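Local coordinates for creatinine amidohydrolase (Nostoc punctiforme PCC 73102, PDB 3NO4), which probably hydrolyses carbon-nitrogen bonds in linear amides, as a zinc-dependent member of the creatininase superfamily, and holds nickel in this crystal, at residues Leu21-Thr26 and Val78-Asn83; Gly39-Ile44 and Lys122-Asn127. All blocks are in the same frame, centred on the assembly; numbering follows the deposited sequence.

Contact 1: Leu21-Thr26 and Val78-Asn83; sequences LLHLST and VGPTIN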
ATOM      1  N   LEU A  21       9.711 -20.653  25.313  1.00 26.80           N
ATOM      2  CA  LEU A  21       8.930 -20.228  24.166  1.00 25.01           C
ATOM      3  C   LEU A  21       7.886 -19.177  24.577  1.00 23.85           C
ATOM      4  O   LEU A  21       7.166 -19.365  25.542  1.00 23.46           O
ATOM      5  CB  LEU A  21       8.257 -21.442  23.536  1.00 25.62           C
ATOM      6  CG  LEU A  21       9.158 -22.569  23.018  1.00 25.03           C
ATOM      7  CD1 LEU A  21       8.317 -23.795  22.627  1.00 23.88           C
ATOM      8  CD2 LEU A  21       9.990 -22.091  21.831  1.00 24.34           C
ATOM      9  N   LEU A  22       7.783 -18.093  23.801  1.00 22.70           N
ATOM     10  CA  LEU A  22       6.748 -17.110  23.993  1.00 21.69           C
ATOM     11  C   LEU A  22       5.385 -17.747  24.044  1.00 21.84           C
ATOM     12  O   LEU A  22       4.584 -17.390  24.897  1.00 21.81           O
ATOM     13  CB  LEU A  22       6.744 -16.091  22.848  1.00 21.85           C
ATOM     14  CG  LEU A  22       5.761 -14.924  22.906  1.00 20.70           C
ATOM     15  CD1 LEU A  22       5.929 -14.159  24.235  1.00 17.12           C
ATOM     16  CD2 LEU A  22       5.964 -14.014  21.679  1.00 19.09           C
ATOM     17  N   HIS A  23       5.118 -18.672  23.122  1.00 22.39           N
ATOM     18  CA  HIS A  23       3.811 -19.341  23.048  1.00 23.12           C
ATOM     19  C   HIS A  23       3.454 -20.170  24.287  1.00 24.04           C
ATOM     20  O   HIS A  23       2.274 -20.310  24.582  1.00 24.87           O
ATOM     21  CB  HIS A  23       3.673 -20.183  21.741  1.00 22.72           C
ATOM     22  CG  HIS A  23       3.114 -19.396  20.589  1.00 22.04           C
ATOM     23  ND1 HIS A  23       2.573 -19.992  19.473  1.00 22.81           N
ATOM     24  CD2 HIS A  23       2.963 -18.052  20.412  1.00 22.14           C
ATOM     25  CE1 HIS A  23       2.147 -19.053  18.643  1.00 21.33           C
ATOM     26  NE2 HIS A  23       2.376 -17.866  19.183  1.00 19.31           N
ATOM     27  N   LEU A  24       4.447 -20.648  25.045  1.00 25.17           N
ATOM     28  CA  LEU A  24       4.194 -21.392  26.283  1.00 27.02           C
ATOM     29  C   LEU A  24       4.385 -20.538  27.560  1.00 27.42           C
ATOM     30  O   LEU A  24       4.652 -21.075  28.622  1.00 27.35           O
ATOM     31  CB  LEU A  24       5.080 -22.647  26.323  1.00 28.17           C
ATOM     32  CG  LEU A  24       4.978 -23.671  25.191  1.00 31.53           C
ATOM     33  CD1 LEU A  24       5.663 -24.987  25.695  1.00 32.88           C
ATOM     34  CD2 LEU A  24       3.534 -23.931  24.783  1.00 29.35           C
ATOM     35  N   SER A  25       4.221 -19.216  27.441  1.00 26.88           N
ATOM     36  CA  SER A  25       4.410 -18.258  28.523  1.00 26.52           C
ATOM     37  C   SER A  25       3.150 -17.400  28.693  1.00 26.50           C
ATOM     38  O   SER A  25       2.403 -17.176  27.747  1.00 26.26           O
ATOM     39  CB  SER A  25       5.629 -17.327  28.234  1.00 27.25           C
ATOM     40  OG  SER A  25       6.839 -18.044  27.891  1.00 25.61           O
ATOM     41  N   THR A  26       2.936 -16.906  29.907  1.00 26.64           N
ATOM     42  CA  THR A  26       1.888 -15.946  30.177  1.00 26.28           C
ATOM     43  C   THR A  26       2.469 -14.560  29.952  1.00 25.75           C
ATOM     44  O   THR A  26       3.722 -14.365  29.857  1.00 25.17           O
ATOM     45  CB  THR A  26       1.365 -16.059  31.611  1.00 28.11           C
ATOM     46  OG1 THR A  26       2.396 -15.661  32.535  1.00 31.19           O
ATOM     47  CG2 THR A  26       0.977 -17.492  31.908  1.00 26.75           C
ATOM     48  N   VAL A  78      11.888 -17.216  22.820  1.00 23.05           N
ATOM     49  CA  VAL A  78      11.825 -17.584  21.394  1.00 22.19           C
ATOM     50  C   VAL A  78      10.397 -17.402  20.934  1.00 22.49           C
ATOM     51  O   VAL A  78       9.488 -18.085  21.428  1.00 22.40           O
ATOM     52  CB  VAL A  78      12.293 -18.998  21.148  1.00 22.73           C
ATOM     53  CG1 VAL A  78      12.106 -19.403  19.650  1.00 20.67           C
ATOM     54  CG2 VAL A  78      13.743 -19.175  21.635  1.00 19.82           C
ATOM     55  N   GLY A  79      10.204 -16.449  20.011  1.00 21.98           N
ATOM     56  CA  GLY A  79       8.897 -16.208  19.432  1.00 22.02           C
ATOM     57  C   GLY A  79       8.455 -17.294  18.449  1.00 22.15           C
ATOM     58  O   GLY A  79       9.223 -18.177  18.124  1.00 21.88           O
ATOM     59  N   PRO A  80       7.190 -17.240  17.994  1.00 22.72           N
ATOM     60  CA  PRO A  80       6.660 -18.240  17.070  1.00 22.28           C
ATOM     61  C   PRO A  80       7.310 -18.140  15.704  1.00 21.53           C
ATOM     62  O   PRO A  80       7.641 -17.030  15.267  1.00 20.36           O
ATOM     63  CB  PRO A  80       5.174 -17.876  16.974  1.00 22.58           C
ATOM     64  CG  PRO A  80       5.109 -16.413  17.342  1.00 23.15           C
ATOM     65  CD  PRO A  80       6.174 -16.237  18.356  1.00 22.88           C
ATOM     66  N   THR A  81       7.449 -19.291  15.041  1.00 20.96           N
ATOM     67  CA  THR A  81       8.175 -19.393  13.783  1.00 19.89           C
ATOM     68  C   THR A  81       7.404 -18.658  12.660  1.00 20.23           C
ATOM     69  O   THR A  81       6.155 -18.770  12.547  1.00 18.13           O
ATOM     70  CB  THR A  81       8.446 -20.870  13.411  1.00 21.38           C
ATOM     71  OG1 THR A  81       9.151 -21.519  14.487  1.00 22.36           O
ATOM     72  CG2 THR A  81       9.242 -20.986  12.108  1.00 16.95           C
ATOM     73  N   ILE A  82       8.144 -17.864  11.894  1.00 19.27           N
ATOM     74  CA  ILE A  82       7.627 -17.247  10.640  1.00 19.74           C
ATOM     75  C   ILE A  82       7.837 -18.299   9.559  1.00 19.57           C
ATOM     76  O   ILE A  82       8.968 -18.524   9.093  1.00 20.52           O
ATOM     77  CB  ILE A  82       8.298 -15.917  10.313  1.00 20.04           C
ATOM     78  CG1 ILE A  82       8.023 -14.893  11.431  1.00 21.51           C
ATOM     79  CG2 ILE A  82       7.854 -15.352   8.918  1.00 17.95           C
ATOM     80  CD1 ILE A  82       8.890 -13.634  11.340  1.00 18.35           C
ATOM     81  N   ASN A  83       6.744 -19.003   9.266  1.00 19.94           N
ATOM     82  CA  ASN A  83       6.724 -20.195   8.413  1.00 20.94           C
ATOM     83  C   ASN A  83       6.731 -19.927   6.911  1.00 20.65           C
ATOM     84  O   ASN A  83       7.137 -20.795   6.142  1.00 20.54           O
ATOM     85  CB  ASN A  83       5.492 -21.064   8.739  1.00 20.76           C
ATOM     86  CG  ASN A  83       5.607 -21.735  10.061  1.00 23.22           C
ATOM     87  OD1 ASN A  83       6.556 -22.487  10.281  1.00 25.34           O
ATOM     88  ND2 ASN A  83       4.623 -21.540  10.940  1.00 22.64           N
TER
HETATM   89  O   HOH W   1       6.825 -18.944  20.726  1.00 20.09           O
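The carbonyl oxygen of Val-78 is gripped by two donors. Leu-22 N reaches Val-78 O over 2.9 Å, with an N-H...O angle of 165°. A water is the second donor. It also accepts from His-23 N, so it ties the start of the turn to the same oxygen. Leu-21 CA adds a C-H...O contact of 3.5 Å to Val-78 O. Leu-21 and Val-78 form a parallel bridge, and their side chains lie alongside each other, pointing the same way. The contact is made by Leu-21 CD2, 3.9 Å from Val-78 CB.

After this bridge the 21-26 chain turns. Leu-21 O takes Leu-24 N at 3.0 Å on one face of its plane. Ser-25 OG comes to Leu-21 O at 2.7 Å on the opposite face. These two bonds hold the turn closed.

Pro-80 receives two side chains from the turn. Leu-22 has CG anti to its backbone N (chi1 -177°), which carries CD2 to within 4.0 Å of Pro-80 CD. The His-23 side chain meets Pro-80 at about a right angle. Pro-80 CB sits over one face of the imidazole, 3.8 Å from the ring centroid, in a CH-pi contact offset toward the rim. The NE2 of His-23 is hydrogen-bonded to Thr-47 of the second subunit, which helps fix the rotation of the ring.

The contact joins two loops at one side of the parallel sheet. One loop leads from strand 20-21 into helix 27-36, with Thr-26 as its N-cap. The other leaves strand 77-78 and runs beside strand 39-44, where Pro-80 packs on Phe-42.

Contact 2: Gly39-Ile44 and Lys122-Asn127; sequences GIIFPI and KFYFIN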
ATOM      1  N   GLY A  39      15.895  -8.919  24.753  1.00 23.07           N
ATOM      2  CA  GLY A  39      16.114  -9.698  23.552  1.00 22.16           C
ATOM      3  C   GLY A  39      15.036 -10.748  23.292  1.00 22.04           C
ATOM      4  O   GLY A  39      14.404 -11.264  24.213  1.00 22.70           O
ATOM      5  N   ILE A  40      14.799 -11.014  22.014  1.00 21.19           N
ATOM      6  CA  ILE A  40      13.896 -12.045  21.548  1.00 20.69           C
ATOM      7  C   ILE A  40      14.450 -12.617  20.224  1.00 20.10           C
ATOM      8  O   ILE A  40      15.005 -11.868  19.385  1.00 20.39           O
ATOM      9  CB  ILE A  40      12.432 -11.486  21.360  1.00 19.73           C
ATOM     10  CG1 ILE A  40      11.467 -12.606  20.979  1.00 20.77           C
ATOM     11  CG2 ILE A  40      12.416 -10.351  20.341  1.00 18.23           C
ATOM     12  CD1 ILE A  40       9.944 -12.309  21.274  1.00 20.00           C
ATOM     13  N   ILE A  41      14.328 -13.933  20.085  1.00 20.94           N
ATOM     14  CA  ILE A  41      14.749 -14.679  18.892  1.00 20.92           C
ATOM     15  C   ILE A  41      13.490 -15.023  18.111  1.00 21.05           C
ATOM     16  O   ILE A  41      12.510 -15.516  18.716  1.00 22.04           O
ATOM     17  CB  ILE A  41      15.507 -15.948  19.233  1.00 22.04           C
ATOM     18  CG1 ILE A  41      16.817 -15.581  19.922  1.00 22.72           C
ATOM     19  CG2 ILE A  41      15.773 -16.795  17.956  1.00 20.23           C
ATOM     20  CD1 ILE A  41      17.558 -16.765  20.490  1.00 22.43           C
ATOM     21  N   PHE A  42      13.469 -14.664  16.823  1.00 20.25           N
ATOM     22  CA  PHE A  42      12.487 -15.185  15.877  1.00 20.59           C
ATOM     23  C   PHE A  42      13.090 -16.192  14.915  1.00 21.18           C
ATOM     24  O   PHE A  42      14.016 -15.836  14.193  1.00 22.12           O
ATOM     25  CB  PHE A  42      11.803 -14.068  15.097  1.00 20.41           C
ATOM     26  CG  PHE A  42      10.725 -13.411  15.875  1.00 19.64           C
ATOM     27  CD1 PHE A  42       9.473 -14.003  15.966  1.00 20.48           C
ATOM     28  CD2 PHE A  42      10.968 -12.230  16.561  1.00 20.57           C
ATOM     29  CE1 PHE A  42       8.471 -13.432  16.732  1.00 19.99           C
ATOM     30  CE2 PHE A  42       9.961 -11.620  17.330  1.00 19.87           C
ATOM     31  CZ  PHE A  42       8.710 -12.245  17.425  1.00 19.54           C
ATOM     32  N   PRO A  43      12.568 -17.442  14.896  1.00 21.78           N
ATOM     33  CA  PRO A  43      12.960 -18.310  13.785  1.00 22.17           C
ATOM     34  C   PRO A  43      12.180 -17.874  12.547  1.00 20.83           C
ATOM     35  O   PRO A  43      10.970 -17.618  12.653  1.00 21.62           O
ATOM     36  CB  PRO A  43      12.558 -19.718  14.251  1.00 21.95           C
ATOM     37  CG  PRO A  43      11.915 -19.587  15.559  1.00 23.39           C
ATOM     38  CD  PRO A  43      11.678 -18.143  15.836  1.00 23.12           C
ATOM     39  N   ILE A  44      12.864 -17.744  11.423  1.00 20.38           N
ATOM     40  CA  ILE A  44      12.227 -17.437  10.153  1.00 19.77           C
ATOM     41  C   ILE A  44      12.688 -18.409   9.087  1.00 19.59           C
ATOM     42  O   ILE A  44      13.871 -18.569   8.868  1.00 21.61           O
ATOM     43  CB  ILE A  44      12.347 -15.943   9.708  1.00 19.70           C
ATOM     44  CG1 ILE A  44      11.548 -15.691   8.411  1.00 18.94           C
ATOM     45  CG2 ILE A  44      13.795 -15.506   9.544  1.00 19.37           C
ATOM     46  CD1 ILE A  44      11.394 -14.176   8.036  1.00 15.11           C
ATOM     47  N   LYS A 122      16.182  -5.922  21.215  1.00 22.61           N
ATOM     48  CA  LYS A 122      17.148  -6.728  20.496  1.00 23.21           C
ATOM     49  C   LYS A 122      16.399  -7.867  19.826  1.00 22.73           C
ATOM     50  O   LYS A 122      16.009  -8.823  20.501  1.00 23.70           O
ATOM     51  CB  LYS A 122      18.205  -7.226  21.476  1.00 23.77           C
ATOM     52  CG  LYS A 122      19.065  -6.100  22.099  1.00 23.31           C
ATOM     53  CD  LYS A 122      20.264  -5.738  21.217  1.00 24.81           C
ATOM     54  CE  LYS A 122      21.302  -4.889  21.970  1.00 26.46           C
ATOM     55  NZ  LYS A 122      22.523  -4.639  21.136  1.00 24.50           N
ATOM     56  N   PHE A 123      16.190  -7.742  18.508  1.00 21.51           N
ATOM     57  CA  PHE A 123      15.475  -8.725  17.696  1.00 20.63           C
ATOM     58  C   PHE A 123      16.452  -9.528  16.823  1.00 20.35           C
ATOM     59  O   PHE A 123      17.054  -8.972  15.870  1.00 19.69           O
ATOM     60  CB  PHE A 123      14.438  -8.039  16.817  1.00 20.35           C
ATOM     61  CG  PHE A 123      13.364  -7.385  17.576  1.00 20.15           C
ATOM     62  CD1 PHE A 123      13.558  -6.103  18.133  1.00 21.89           C
ATOM     63  CD2 PHE A 123      12.143  -8.000  17.750  1.00 21.54           C
ATOM     64  CE1 PHE A 123      12.558  -5.478  18.841  1.00 18.70           C
ATOM     65  CE2 PHE A 123      11.138  -7.384  18.482  1.00 21.24           C
ATOM     66  CZ  PHE A 123      11.337  -6.114  19.011  1.00 21.84           C
ATOM     67  N   TYR A 124      16.641 -10.795  17.175  1.00 20.09           N
ATOM     68  CA  TYR A 124      17.612 -11.712  16.510  1.00 21.00           C
ATOM     69  C   TYR A 124      16.829 -12.737  15.689  1.00 21.07           C
ATOM     70  O   TYR A 124      16.129 -13.603  16.268  1.00 21.41           O
ATOM     71  CB  TYR A 124      18.465 -12.395  17.582  1.00 21.58           C
ATOM     72  CG  TYR A 124      19.713 -13.068  17.096  1.00 21.54           C
ATOM     73  CD1 TYR A 124      20.796 -12.324  16.668  1.00 23.53           C
ATOM     74  CD2 TYR A 124      19.835 -14.464  17.095  1.00 19.48           C
ATOM     75  CE1 TYR A 124      21.975 -12.936  16.253  1.00 23.10           C
ATOM     76  CE2 TYR A 124      21.016 -15.080  16.685  1.00 22.34           C
ATOM     77  CZ  TYR A 124      22.073 -14.299  16.254  1.00 22.24           C
ATOM     78  OH  TYR A 124      23.234 -14.875  15.845  1.00 26.72           O
ATOM     79  N   PHE A 125      16.804 -12.538  14.371  1.00 20.61           N
ATOM     80  CA  PHE A 125      16.073 -13.399  13.447  1.00 20.08           C
ATOM     81  C   PHE A 125      17.022 -14.500  13.001  1.00 20.16           C
ATOM     82  O   PHE A 125      18.001 -14.208  12.307  1.00 18.80           O
ATOM     83  CB  PHE A 125      15.580 -12.661  12.214  1.00 20.00           C
ATOM     84  CG  PHE A 125      14.474 -11.691  12.509  1.00 19.91           C
ATOM     85  CD1 PHE A 125      14.754 -10.445  13.050  1.00 19.06           C
ATOM     86  CD2 PHE A 125      13.147 -12.062  12.333  1.00 21.83           C
ATOM     87  CE1 PHE A 125      13.662  -9.519  13.354  1.00 21.30           C
ATOM     88  CE2 PHE A 125      12.091 -11.161  12.634  1.00 20.59           C
ATOM     89  CZ  PHE A 125      12.379  -9.903  13.142  1.00 18.47           C
ATOM     90  N   ILE A 126      16.704 -15.749  13.353  1.00 19.73           N
ATOM     91  CA  ILE A 126      17.526 -16.893  12.940  1.00 20.40           C
ATOM     92  C   ILE A 126      16.833 -17.427  11.732  1.00 20.49           C
ATOM     93  O   ILE A 126      15.709 -17.943  11.813  1.00 18.65           O
ATOM     94  CB  ILE A 126      17.659 -17.943  13.998  1.00 21.26           C
ATOM     95  CG1 ILE A 126      18.513 -17.404  15.159  1.00 21.69           C
ATOM     96  CG2 ILE A 126      18.295 -19.208  13.423  1.00 22.57           C
ATOM     97  CD1 ILE A 126      18.526 -18.335  16.420  1.00 20.77           C
ATOM     98  N   ASN A 127      17.512 -17.283  10.597  1.00 20.59           N
ATOM     99  CA  ASN A 127      16.906 -17.480   9.292  1.00 20.99           C
ATOM    100  C   ASN A 127      17.381 -18.788   8.625  1.00 21.59           C
ATOM    101  O   ASN A 127      18.540 -19.157   8.711  1.00 23.04           O
ATOM    102  CB  ASN A 127      17.211 -16.268   8.425  1.00 19.90           C
ATOM    103  CG  ASN A 127      16.721 -16.417   7.001  1.00 20.00           C
ATOM    104  OD1 ASN A 127      15.574 -16.811   6.755  1.00 17.69           O
ATOM    105  ND2 ASN A 127      17.579 -16.070   6.055  1.00 16.55           N
TER
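Phe-42 and Phe-125 are paired across two parallel strands, and their side chains lie side by side. Both have CG anti to the carbonyl carbon, so the side chains run the same way. With each ring also turned about its own bond, the planes lie at 23°. The rings are strongly offset, centroids 5.7 Å apart, with little face shared. The closer touch is Phe-42 CB against Phe-125 CD2, 3.7 Å. Phe-123 meets Phe-42 edge to edge: Phe-42 CE2 is 4.2 Å from Phe-123 CD2, each near the plane of the other ring. Ile-40 comes to Phe-123 with its CG2 branch, 3.5 Å from CD2.

The other face of the pair carries Ile-41, Pro-43, Tyr-124 and Ile-126. Here Ile-41 CG2 meets Ile-126 CD1 at 3.5 Å. CG1 of Ile-126 stands beside the backbone N (chi1 -69°), and the extended chain beyond it carries CD1 to Ile-41 CG2.

Five backbone hydrogen bonds alternate between the strands, among them Tyr-124 N to Ile-40 O, 3.0 Å.

Ile-44 packs CG2 on Asn-127 CB at 3.7 Å. The Asn-127 amide is held by outside partners: ND2 donates to Asn-164 OD1 and His-129 O, and OD1 accepts from Asn-132. Lys-122, at the other end, turns its NZ to Gln-159 and to carbonyls near the C-terminus.

Helix 101-118 covers the phenylalanine face, with Leu-115 on Phe-42 and Phe-123. Helix 58-74 covers the opposite face, with Ala-67 on Ile-41, Pro-43 and Ile-126. Buried parallel strands between helices on both faces are the mark of an alpha/beta/alpha sandwich, and this pair lies in the middle of its sheet.

Contacts 1 and 2 are neighbours in one parallel sheet, with centres about 11 Å apart. Strand 39-44 lies between the 78-83 chain and strand 122-127. Two probable hydrogen bonds join the contacts: Gly-79 N to Ile-41 O, 2.8 Å, and Ile-82 N to Pro-43 O, 2.9 Å. Thr-81 OG1 also packs on Pro-43 CG at 3.5 Å. The segments of the two contacts alternate along the chain. Nickel is bound by His-50, Asp-59 and Glu-191. The first two follow strand 39-44 in sequence. The side chain of Asn-127, at the end of contact 2, is about 9 Å from the metal. Both contacts reach the second subunit: contact 1 through several residues, among them His-23 and Asn-83, contact 2 through Phe-42 on its Ile-97.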